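Arginyl-trna synthetase (Thermus thermophilus, PDB 1IQ0) probably catalyses the ATP-dependent attachment of L-arginine to its cognate tRNA, as a monomeric class I aminoacyl-tRNA synthetase. Local coordinates at residues F67-V72 with R81-A86; V388-R393 with F457-A462. All coordinates share one frame; numbering follows the deposited sequence.

Contact 1 (F67-V72 with R81-A86) comes first along the chain and closes before contact 2 (V388-R393 with F457-A462) opens. Their centres lie 45 Å apart and their nearest atoms about 33 Å; they do not touch, and they belong to different sheets. Contact 1 pairs the strands of a local hairpin at the edge of the small antiparallel sheet of the N-terminal region, where the chain turns into helix 84-92. Contact 2 joins sequence-distant pieces at the edge of the large mixed sheet of the catalytic domain, with strand 455-457 outermost. Each therefore finishes the border of its own sheet, in separate parts of the monomer.

Contact 1. Residues F67-V72 with R81-A86; sequences FVEEAV and RLRTEA
The carbonyl oxygen of R81 takes two N-H groups from across the hairpin, E69 N at 2.7 Å and E70 N at 3.2 Å. Both bonds lie in the carbonyl plane, but the one from E69 is clearly bent, with an N-H...O angle of 134°. Two residues set against one is a classic beta bulge, and it shifts the register between the V68-L82 and E70-R81 pairs. On the return path R81 N gives a nearly straight bond to E70 O (2.9 Å), while at the other end R83 N donates to F67 O.

The side chain of R81 bends at its third torsion (chi3 41°), which swings NE back toward the partner strand. Its guanidinium then runs obliquely past E69 and E70: NH1 packs against E69 CG at 3.2 Å, and NH2 faces the E70 carboxylate, whose plane is turned 76° from the guanidinium, in a salt bridge whose detail is doubtful, because E70 OE2 sits too close to a neighbour in the model. An alanine at E70 would probably leave the R81 guanidinium without this charged mate and freer to turn. E69 uses OE2 to accept a bond from a water (2.7 Å), which in turn receives T84 N from the first turn of the helix.

The apolar side is built by F67 and L82, lying side by side with L82 CD2 at the edge of the ring, 3.9 Å from F67 CD1. F67 CB also meets A86 CB at 3.5 Å. R83, the N-cap residue, sends its NH2 to E66 in a salt bridge. Strand 68-74 is outermost here; strand 77-82 pairs with it and with strand 36-39 on its other side, D35 accepts L82 N, and helix 84-92 leaves directly from the hairpin's end.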
loop_
_atom_site.group_PDB
_atom_site.type_symbol
_atom_site.label_atom_id
_atom_site.label_comp_id
_atom_site.label_asym_id
_atom_site.label_seq_id
_atom_site.Cartn_x
_atom_site.Cartn_y
_atom_site.Cartn_z
ATOM N N PHE A 67 -29.713 8.229 -14.045
ATOM C CA PHE A 67 -28.729 9.305 -14.068
ATOM C C PHE A 67 -28.085 9.518 -15.432
ATOM O O PHE A 67 -27.294 10.445 -15.609
ATOM C CB PHE A 67 -27.653 9.077 -12.990
ATOM C CG PHE A 67 -26.949 7.748 -13.085
ATOM C CD1 PHE A 67 -25.998 7.514 -14.073
ATOM C CD2 PHE A 67 -27.233 6.731 -12.175
ATOM C CE1 PHE A 67 -25.334 6.284 -14.155
ATOM C CE2 PHE A 67 -26.577 5.497 -12.247
ATOM C CZ PHE A 67 -25.624 5.276 -13.242
ATOM N N VAL A 68 -28.431 8.674 -16.401
ATOM C CA VAL A 68 -27.878 8.808 -17.749
ATOM C C VAL A 68 -28.845 9.551 -18.671
ATOM O O VAL A 68 -29.994 9.145 -18.857
ATOM C CB VAL A 68 -27.542 7.434 -18.372
ATOM C CG1 VAL A 68 -27.078 7.613 -19.818
ATOM C CG2 VAL A 68 -26.442 6.757 -17.560
ATOM N N GLU A 69 -28.359 10.646 -19.243
ATOM C CA GLU A 69 -29.149 11.482 -20.139
ATOM C C GLU A 69 -29.344 10.816 -21.496
ATOM O O GLU A 69 -30.461 10.746 -22.007
ATOM C CB GLU A 69 -28.447 12.831 -20.332
ATOM C CG GLU A 69 -29.173 13.831 -21.227
ATOM C CD GLU A 69 -30.168 14.688 -20.468
ATOM O OE1 GLU A 69 -31.258 14.189 -20.118
ATOM O OE2 GLU A 69 -29.848 15.869 -20.213
ATOM N N GLU A 70 -28.249 10.330 -22.072
ATOM C CA GLU A 70 -28.291 9.696 -23.385
ATOM C C GLU A 70 -27.056 8.836 -23.647
ATOM O O GLU A 70 -25.952 9.147 -23.180
ATOM C CB GLU A 70 -28.404 10.779 -24.462
ATOM C CG GLU A 70 -28.238 10.290 -25.887
ATOM C CD GLU A 70 -28.236 11.431 -26.889
ATOM O OE1 GLU A 70 -29.254 12.148 -26.976
ATOM O OE2 GLU A 70 -27.216 11.616 -27.586
ATOM N N ALA A 71 -27.256 7.746 -24.383
ATOM C CA ALA A 71 -26.176 6.836 -24.743
ATOM C C ALA A 71 -25.920 7.036 -26.230
ATOM O O ALA A 71 -26.854 7.023 -27.030
ATOM C CB ALA A 71 -26.582 5.392 -24.465
ATOM N N VAL A 72 -24.658 7.218 -26.600
ATOM C CA VAL A 72 -24.310 7.456 -27.991
ATOM C C VAL A 72 -23.200 6.558 -28.514
ATOM O O VAL A 72 -22.075 6.597 -28.015
ATOM C CB VAL A 72 -23.865 8.924 -28.200
ATOM C CG1 VAL A 72 -23.593 9.188 -29.676
ATOM C CG2 VAL A 72 -24.932 9.869 -27.669
ATOM N N ARG A 81 -23.750 10.344 -21.740
ATOM C CA ARG A 81 -23.797 11.716 -21.279
ATOM C C ARG A 81 -24.703 11.664 -20.053
ATOM O O ARG A 81 -25.831 11.181 -20.134
ATOM C CB ARG A 81 -24.377 12.632 -22.362
ATOM C CG ARG A 81 -24.461 14.111 -21.961
ATOM C CD ARG A 81 -24.370 15.021 -23.184
ATOM N NE ARG A 81 -25.137 14.497 -24.313
ATOM C CZ ARG A 81 -26.463 14.504 -24.392
ATOM N NH1 ARG A 81 -27.191 15.019 -23.410
ATOM N NH2 ARG A 81 -27.062 13.974 -25.452
ATOM N N LEU A 82 -24.195 12.140 -18.919
ATOM C CA LEU A 82 -24.947 12.118 -17.676
ATOM C C LEU A 82 -25.883 13.305 -17.521
ATOM O O LEU A 82 -25.665 14.363 -18.107
ATOM C CB LEU A 82 -23.979 12.085 -16.485
ATOM C CG LEU A 82 -22.984 10.914 -16.429
ATOM C CD1 LEU A 82 -22.129 11.025 -15.175
ATOM C CD2 LEU A 82 -23.738 9.581 -16.443
ATOM N N ARG A 83 -26.944 13.123 -16.743
ATOM C CA ARG A 83 -27.853 14.227 -16.489
ATOM C C ARG A 83 -27.096 15.094 -15.488
ATOM O O ARG A 83 -26.669 14.619 -14.432
ATOM C CB ARG A 83 -29.168 13.742 -15.872
ATOM C CG ARG A 83 -30.022 12.883 -16.789
ATOM C CD ARG A 83 -31.442 12.804 -16.259
ATOM N NE ARG A 83 -31.462 12.451 -14.844
ATOM C CZ ARG A 83 -32.548 12.479 -14.078
ATOM N NH1 ARG A 83 -33.718 12.844 -14.592
ATOM N NH2 ARG A 83 -32.461 12.147 -12.794
ATOM N N THR A 84 -26.911 16.359 -15.828
ATOM C CA THR A 84 -26.178 17.269 -14.960
ATOM C C THR A 84 -26.637 17.237 -13.502
ATOM O O THR A 84 -25.812 17.152 -12.596
ATOM C CB THR A 84 -26.251 18.688 -15.524
ATOM O OG1 THR A 84 -25.644 18.685 -16.824
ATOM C CG2 THR A 84 -25.510 19.681 -14.621
ATOM N N GLU A 85 -27.947 17.280 -13.279
ATOM C CA GLU A 85 -28.489 17.254 -11.925
ATOM C C GLU A 85 -28.061 16.000 -11.162
ATOM O O GLU A 85 -27.580 16.087 -10.026
ATOM C CB GLU A 85 -30.013 17.319 -11.964
ATOM C CG GLU A 85 -30.656 17.270 -10.590
ATOM C CD GLU A 85 -32.161 17.108 -10.653
ATOM O OE1 GLU A 85 -32.804 17.105 -9.583
ATOM O OE2 GLU A 85 -32.704 16.980 -11.773
ATOM N N ALA A 86 -28.245 14.837 -11.784
ATOM C CA ALA A 86 -27.884 13.571 -11.158
ATOM C C ALA A 86 -26.385 13.536 -10.891
ATOM O O ALA A 86 -25.939 13.055 -9.852
ATOM C CB ALA A 86 -28.289 12.400 -12.059
HETATM O O HOH W 1 -28.470 17.182 -18.279
#

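Contact 2. Residues V388-R393 with F457-A462; sequences VLLEGR and FRYQEA
L390 CD1 touches the F457 ring at its edge, in the ring plane and 3.8 Å from F457 CD2; the two side chains lie side by side on the same face of the sheet. The second torsion of L390 (chi2 60°) turns CD1 to this place, where it also reaches Y459 CE1 at 4.0 Å, coming obliquely to that ring. E391 lies over one face of the R458 guanidinium, with its CA and, offset toward the rim, OE1, 3.6 Å above the plane. The OE1 pair is a long salt bridge, of charge alone, since no N-H points at the oxygen; the stronger partner of R458 is D456.

Parallel strand pairing sets this up: F457 N donates to L389 O (2.7 Å) and E391 N to F457 O (2.9 Å). The chain then reverses in a type I' turn from L390 to R393, with E391 and G392 both at positive phi, which by itself suits a glycine. G392 N lies 3.1 Å from R458 NH1, two donors that do not bond to each other; D456 accepts the G392 N-H.

E391 OE2 receives Y459 N at 3.1 Å, nearly along its C-O axis although the N-H is bent (136°), and a water links it to Q460 N. Helices 405-423 and 430-448 cover the apolar side, through V408 and I442 among others. Past the turn comes M395, probably near the start of this enzyme's counterpart of the class I KMSKS signature. Holding two first-turn N-H groups, one directly and one through water, the E391 carboxylate is likely to be stabilised as an anion by the helix start and by R458.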
loop_
_atom_site.group_PDB
_atom_site.type_symbol
_atom_site.label_atom_id
_atom_site.label_comp_id
_atom_site.label_asym_id
_atom_site.label_seq_id
_atom_site.Cartn_x
_atom_site.Cartn_y
_atom_site.Cartn_z
ATOM N N VAL A 388 15.101 2.970 -4.064
ATOM C CA VAL A 388 14.846 4.371 -3.794
ATOM C C VAL A 388 16.188 5.068 -3.597
ATOM O O VAL A 388 16.989 4.664 -2.752
ATOM C CB VAL A 388 14.005 4.575 -2.515
ATOM C CG1 VAL A 388 13.900 6.069 -2.205
ATOM C CG2 VAL A 388 12.621 3.984 -2.703
ATOM N N LEU A 389 16.430 6.104 -4.393
ATOM C CA LEU A 389 17.667 6.872 -4.299
ATOM C C LEU A 389 17.406 8.115 -3.453
ATOM O O LEU A 389 16.269 8.584 -3.362
ATOM C CB LEU A 389 18.135 7.302 -5.695
ATOM C CG LEU A 389 18.333 6.210 -6.746
ATOM C CD1 LEU A 389 18.705 6.832 -8.084
ATOM C CD2 LEU A 389 19.421 5.261 -6.283
ATOM N N LEU A 390 18.454 8.637 -2.828
ATOM C CA LEU A 390 18.339 9.852 -2.025
ATOM C C LEU A 390 19.231 10.897 -2.696
ATOM O O LEU A 390 20.459 10.781 -2.685
ATOM C CB LEU A 390 18.802 9.612 -0.585
ATOM C CG LEU A 390 18.729 10.854 0.320
ATOM C CD1 LEU A 390 17.289 11.356 0.398
ATOM C CD2 LEU A 390 19.240 10.513 1.712
ATOM N N GLU A 391 18.604 11.906 -3.296
ATOM C CA GLU A 391 19.331 12.955 -3.998
ATOM C C GLU A 391 20.183 12.342 -5.110
ATOM O O GLU A 391 21.344 12.702 -5.284
ATOM C CB GLU A 391 20.222 13.734 -3.026
ATOM C CG GLU A 391 19.471 14.650 -2.050
ATOM C CD GLU A 391 18.734 15.798 -2.742
ATOM O OE1 GLU A 391 19.191 16.243 -3.816
ATOM O OE2 GLU A 391 17.707 16.265 -2.204
ATOM N N GLY A 392 19.588 11.408 -5.854
ATOM C CA GLY A 392 20.279 10.743 -6.948
ATOM C C GLY A 392 21.378 9.790 -6.514
ATOM O O GLY A 392 22.158 9.313 -7.337
ATOM N N ARG A 393 21.436 9.499 -5.219
ATOM C CA ARG A 393 22.462 8.620 -4.675
ATOM C C ARG A 393 21.908 7.275 -4.207
ATOM O O ARG A 393 20.875 7.210 -3.538
ATOM C CB ARG A 393 23.162 9.316 -3.504
ATOM C CG ARG A 393 24.339 8.555 -2.923
ATOM C CD ARG A 393 25.461 8.427 -3.940
ATOM N NE ARG A 393 25.838 9.721 -4.506
ATOM C CZ ARG A 393 26.259 10.760 -3.791
ATOM N NH1 ARG A 393 26.362 10.667 -2.472
ATOM N NH2 ARG A 393 26.578 11.895 -4.397
ATOM N N PHE A 457 14.321 10.248 -4.356
ATOM C CA PHE A 457 13.765 11.204 -3.405
ATOM C C PHE A 457 14.662 12.422 -3.207
ATOM O O PHE A 457 15.761 12.308 -2.657
ATOM C CB PHE A 457 13.527 10.543 -2.047
ATOM C CG PHE A 457 12.847 11.446 -1.050
ATOM C CD1 PHE A 457 11.460 11.607 -1.069
ATOM C CD2 PHE A 457 13.592 12.176 -0.130
ATOM C CE1 PHE A 457 10.824 12.487 -0.186
ATOM C CE2 PHE A 457 12.969 13.060 0.758
ATOM C CZ PHE A 457 11.575 13.217 0.726
ATOM N N ARG A 458 14.192 13.586 -3.651
ATOM C CA ARG A 458 14.957 14.825 -3.493
ATOM C C ARG A 458 14.114 15.753 -2.624
ATOM O O ARG A 458 12.979 16.069 -2.966
ATOM C CB ARG A 458 15.239 15.447 -4.864
ATOM C CG ARG A 458 15.782 14.436 -5.874
ATOM C CD ARG A 458 16.026 15.061 -7.241
ATOM N NE ARG A 458 17.343 15.682 -7.335
ATOM C CZ ARG A 458 18.475 15.011 -7.532
ATOM N NH1 ARG A 458 18.455 13.691 -7.661
ATOM N NH2 ARG A 458 19.630 15.661 -7.590
ATOM N N TYR A 459 14.667 16.167 -1.490
ATOM C CA TYR A 459 13.953 17.017 -0.544
ATOM C C TYR A 459 13.131 18.174 -1.103
ATOM O O TYR A 459 11.908 18.188 -0.963
ATOM C CB TYR A 459 14.918 17.567 0.509
ATOM C CG TYR A 459 15.524 16.512 1.407
ATOM C CD1 TYR A 459 16.806 16.013 1.169
ATOM C CD2 TYR A 459 14.815 16.013 2.497
ATOM C CE1 TYR A 459 17.367 15.042 2.002
ATOM C CE2 TYR A 459 15.361 15.047 3.332
ATOM C CZ TYR A 459 16.636 14.567 3.083
ATOM O OH TYR A 459 17.182 13.633 3.924
ATOM N N GLN A 460 13.794 19.144 -1.724
ATOM C CA GLN A 460 13.101 20.319 -2.255
ATOM C C GLN A 460 11.971 19.966 -3.213
ATOM O O GLN A 460 10.862 20.480 -3.101
ATOM C CB GLN A 460 14.097 21.259 -2.947
ATOM C CG GLN A 460 13.482 22.585 -3.383
ATOM C CD GLN A 460 14.520 23.619 -3.796
ATOM O OE1 GLN A 460 15.373 24.014 -2.997
ATOM N NE2 GLN A 460 14.448 24.065 -5.045
ATOM N N GLU A 461 12.266 19.083 -4.152
ATOM C CA GLU A 461 11.290 18.636 -5.134
ATOM C C GLU A 461 10.066 17.987 -4.463
ATOM O O GLU A 461 8.925 18.302 -4.803
ATOM C CB GLU A 461 11.975 17.646 -6.076
ATOM C CG GLU A 461 11.101 17.044 -7.150
ATOM C CD GLU A 461 11.868 16.054 -8.003
ATOM O OE1 GLU A 461 12.393 15.072 -7.442
ATOM O OE2 GLU A 461 11.953 16.258 -9.230
ATOM N N ALA A 462 10.313 17.101 -3.499
ATOM C CA ALA A 462 9.238 16.390 -2.796
ATOM C C ALA A 462 8.432 17.283 -1.867
ATOM O O ALA A 462 7.239 17.055 -1.655
ATOM C CB ALA A 462 9.821 15.221 -1.996
HETATM O O HOH W 2 16.636 18.802 -2.494
#